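Local structure of D-xylonate dehydratase (Caulobacter crescentus, 5OYN) at residues P127-T135 with A148-S159. The protein catalyses the dehydration of D-xylonate and, with similar efficiency, of D-gluconate to 2-dehydro-3-deoxy sugar acids, using a [2Fe-2S] cluster and magnesium. Residues are numbered along the deposited sequence; the frame is centred on the assembly and turned at random.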
loop_
_atom_site.group_PDB
_atom_site.type_symbol
_atom_site.label_atom_id
_atom_site.label_comp_id
_atom_site.label_asym_id
_atom_site.label_seq_id
_atom_site.Cartn_x
_atom_site.Cartn_y
_atom_site.Cartn_z
ATOM N N PRO A 127 0.530 24.606 -5.020
ATOM C CA PRO A 127 1.926 25.016 -4.802
ATOM C C PRO A 127 2.920 23.982 -5.302
ATOM O O PRO A 127 3.643 23.366 -4.511
ATOM C CB PRO A 127 2.011 25.187 -3.280
ATOM C CG PRO A 127 0.992 24.274 -2.759
ATOM C CD PRO A 127 -0.144 24.297 -3.751
ATOM N N ILE A 128 2.961 23.791 -6.619
ATOM C CA ILE A 128 3.785 22.772 -7.258
ATOM C C ILE A 128 4.922 23.466 -7.994
ATOM O O ILE A 128 4.690 24.423 -8.744
ATOM C CB ILE A 128 2.945 21.903 -8.208
ATOM C CG1 ILE A 128 1.948 21.072 -7.397
ATOM C CG2 ILE A 128 3.835 21.008 -9.070
ATOM C CD1 ILE A 128 0.757 20.611 -8.205
ATOM N N ASP A 129 6.148 22.989 -7.774
ATOM C CA ASP A 129 7.333 23.590 -8.369
ATOM C C ASP A 129 7.797 22.845 -9.611
ATOM O O ASP A 129 7.867 23.426 -10.695
ATOM C CB ASP A 129 8.459 23.642 -7.345
ATOM C CG ASP A 129 8.134 24.559 -6.212
ATOM O OD1 ASP A 129 7.504 25.612 -6.494
ATOM O OD2 ASP A 129 8.491 24.225 -5.050
ATOM N N ALA A 130 8.156 21.578 -9.463
ATOM C CA ALA A 130 8.515 20.721 -10.576
ATOM C C ALA A 130 7.547 19.547 -10.606
ATOM O O ALA A 130 6.747 19.353 -9.684
ATOM C CB ALA A 130 9.965 20.240 -10.454
ATOM N N VAL A 131 7.619 18.752 -11.676
ATOM C CA VAL A 131 6.714 17.624 -11.851
ATOM C C VAL A 131 7.458 16.418 -12.416
ATOM O O VAL A 131 8.446 16.544 -13.146
ATOM C CB VAL A 131 5.520 18.002 -12.743
ATOM C CG1 VAL A 131 5.961 18.155 -14.174
ATOM C CG2 VAL A 131 4.421 16.954 -12.618
ATOM N N VAL A 132 6.993 15.236 -12.025
ATOM C CA VAL A 132 7.417 13.977 -12.613
ATOM C C VAL A 132 6.194 13.386 -13.291
ATOM O O VAL A 132 5.218 13.026 -12.621
ATOM C CB VAL A 132 7.990 13.025 -11.566
ATOM C CG1 VAL A 132 8.312 11.687 -12.211
ATOM C CG2 VAL A 132 9.216 13.640 -10.930
ATOM N N LEU A 133 6.236 13.316 -14.618
ATOM C CA LEU A 133 5.124 12.823 -15.420
ATOM C C LEU A 133 5.291 11.315 -15.586
ATOM O O LEU A 133 6.263 10.860 -16.202
ATOM C CB LEU A 133 5.081 13.526 -16.782
ATOM C CG LEU A 133 5.035 15.052 -16.816
ATOM C CD1 LEU A 133 5.283 15.551 -18.204
ATOM C CD2 LEU A 133 3.708 15.583 -16.303
ATOM N N THR A 134 4.353 10.541 -15.041
ATOM C CA THR A 134 4.356 9.091 -15.207
ATOM C C THR A 134 3.563 8.765 -16.464
ATOM O O THR A 134 2.492 9.332 -16.692
ATOM C CB THR A 134 3.762 8.370 -13.986
ATOM O OG1 THR A 134 2.370 8.678 -13.865
ATOM C CG2 THR A 134 4.471 8.775 -12.686
ATOM N N THR A 135 4.105 7.887 -17.302
ATOM C CA THR A 135 3.545 7.666 -18.630
ATOM C C THR A 135 3.652 6.196 -18.996
ATOM O O THR A 135 4.546 5.483 -18.529
ATOM C CB THR A 135 4.268 8.476 -19.731
ATOM O OG1 THR A 135 5.597 7.968 -19.884
ATOM C CG2 THR A 135 4.332 9.971 -19.403
ATOM N N ALA A 148 2.479 19.910 -19.156
ATOM C CA ALA A 148 3.630 20.480 -18.469
ATOM C C ALA A 148 4.197 21.683 -19.220
ATOM O O ALA A 148 4.695 22.617 -18.584
ATOM C CB ALA A 148 4.712 19.419 -18.260
ATOM N N THR A 149 4.136 21.694 -20.563
ATOM C CA THR A 149 4.758 22.818 -21.254
ATOM C C THR A 149 3.875 24.060 -21.207
ATOM O O THR A 149 4.385 25.168 -21.009
ATOM C CB THR A 149 5.117 22.473 -22.705
ATOM O OG1 THR A 149 3.957 22.570 -23.529
ATOM C CG2 THR A 149 5.682 21.093 -22.820
ATOM N N THR A 150 2.556 23.899 -21.377
ATOM C CA THR A 150 1.644 25.029 -21.222
ATOM C C THR A 150 1.911 25.765 -19.922
ATOM O O THR A 150 1.978 26.998 -19.888
ATOM C CB THR A 150 0.189 24.560 -21.264
ATOM O OG1 THR A 150 -0.127 24.056 -22.568
ATOM C CG2 THR A 150 -0.745 25.707 -20.943
ATOM N N VAL A 151 2.080 25.020 -18.833
ATOM C CA VAL A 151 2.378 25.662 -17.562
ATOM C C VAL A 151 3.852 26.018 -17.484
ATOM O O VAL A 151 4.220 27.087 -16.981
ATOM C CB VAL A 151 1.928 24.758 -16.406
ATOM C CG1 VAL A 151 2.444 25.284 -15.067
ATOM C CG2 VAL A 151 0.413 24.661 -16.410
ATOM N N ASN A 152 4.712 25.146 -18.002
ATOM C CA ASN A 152 6.148 25.403 -18.104
ATOM C C ASN A 152 6.779 25.568 -16.723
ATOM O O ASN A 152 7.314 26.621 -16.376
ATOM C CB ASN A 152 6.439 26.622 -18.991
ATOM C CG ASN A 152 7.869 26.639 -19.506
ATOM O OD1 ASN A 152 8.428 25.598 -19.851
ATOM N ND2 ASN A 152 8.463 27.824 -19.571
ATOM N N ILE A 153 6.694 24.501 -15.934
ATOM C CA ILE A 153 7.546 24.345 -14.753
ATOM C C ILE A 153 8.464 23.166 -15.049
ATOM O O ILE A 153 8.114 22.329 -15.895
ATOM C CB ILE A 153 6.722 24.125 -13.474
ATOM C CG1 ILE A 153 5.670 23.038 -13.680
ATOM C CG2 ILE A 153 6.051 25.402 -13.030
ATOM C CD1 ILE A 153 5.198 22.406 -12.365
ATOM N N PRO A 154 9.633 23.057 -14.416
ATOM C CA PRO A 154 10.547 21.953 -14.754
ATOM C C PRO A 154 9.858 20.598 -14.625
ATOM O O PRO A 154 9.197 20.306 -13.626
ATOM C CB PRO A 154 11.693 22.113 -13.750
ATOM C CG PRO A 154 11.591 23.517 -13.248
ATOM C CD PRO A 154 10.161 23.914 -13.341
ATOM N N ALA A 155 9.997 19.782 -15.671
ATOM C CA ALA A 155 9.280 18.525 -15.820
ATOM C C ALA A 155 10.247 17.429 -16.234
ATOM O O ALA A 155 11.355 17.697 -16.699
ATOM C CB ALA A 155 8.168 18.641 -16.860
ATOM N N ILE A 156 9.817 16.182 -16.067
ATOM C CA ILE A 156 10.606 15.036 -16.512
ATOM C C ILE A 156 9.655 13.856 -16.640
ATOM O O ILE A 156 8.737 13.693 -15.828
ATOM C CB ILE A 156 11.783 14.768 -15.542
ATOM C CG1 ILE A 156 12.800 13.805 -16.129
ATOM C CG2 ILE A 156 11.295 14.307 -14.156
ATOM C CD1 ILE A 156 13.955 13.538 -15.144
ATOM N N VAL A 157 9.839 13.065 -17.704
ATOM C CA VAL A 157 8.961 11.928 -17.957
ATOM C C VAL A 157 9.567 10.687 -17.331
ATOM O O VAL A 157 10.782 10.456 -17.419
ATOM C CB VAL A 157 8.727 11.717 -19.462
ATOM C CG1 VAL A 157 8.228 10.295 -19.725
ATOM C CG2 VAL A 157 7.739 12.745 -20.010
ATOM N N LEU A 158 8.719 9.892 -16.679
ATOM C CA LEU A 158 9.079 8.556 -16.228
ATOM C C LEU A 158 8.169 7.573 -16.938
ATOM O O LEU A 158 6.945 7.640 -16.786
ATOM C CB LEU A 158 8.956 8.411 -14.709
ATOM C CG LEU A 158 9.301 7.005 -14.199
ATOM C CD1 LEU A 158 10.732 6.590 -14.577
ATOM C CD2 LEU A 158 9.111 6.947 -12.723
ATOM N N SER A 159 8.760 6.674 -17.712
ATOM C CA SER A 159 7.997 5.691 -18.470
ATOM C C SER A 159 7.707 4.480 -17.597
ATOM O O SER A 159 8.534 4.090 -16.771
ATOM C CB SER A 159 8.760 5.245 -19.718
ATOM O OG SER A 159 9.175 6.353 -20.496
#
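L133 is gripped through both its backbone polar groups by strand 155-159: its N donates to I156 O at 2.8 Å, and its O accepts from L158 N at 2.7 Å in an almost straight bond (177°). These bonds join neighbouring parallel strands in a beta-alpha-beta unit, with helix 141-151 as the crossover and 155-159 as the outermost strand of a four-stranded parallel sheet within the chain. V131 N to P154 O and T135 N to L158 O continue the pairing in both directions, whereas the bond from I156 N to V131 O is weak.

The side chains of V131, L133 and T135 lie on the sheet face turned to the crossover helix. L133 CD1 reaches A148 CB of that helix at 3.9 Å and meets V157 CG2 obliquely, while V131 CG1, held between its own N and carbonyl carbon (chi1 72°), meets A155 CB at 3.5 Å. L119 and L123 of helix 109-125 pack on the same face. The other face carries V132 and I156, lying side by side with their CG2 methyls 3.9 Å apart, and both pack against I254 of helix 241-259.

Where the chain leaves the helix, N152 adopts positive phi and I153 turns in against I128 and D129, just ahead of strand 130-135. Its CD1 touches I128 CG2 at 3.8 Å, packs beside the D129 carbonyl and approaches V131 CB more loosely; an alanine here would probably leave I128 CG2 without this partner and open a gap beside V131. At the C-terminal ends of the two strands, with the T135 side chain about 10 Å from the [2Fe-2S] cluster, T135 OG1 and S159 OG both hydrogen-bond to N220 OD1, and V157 CG1 lies 3.5 Å from T135 OG1.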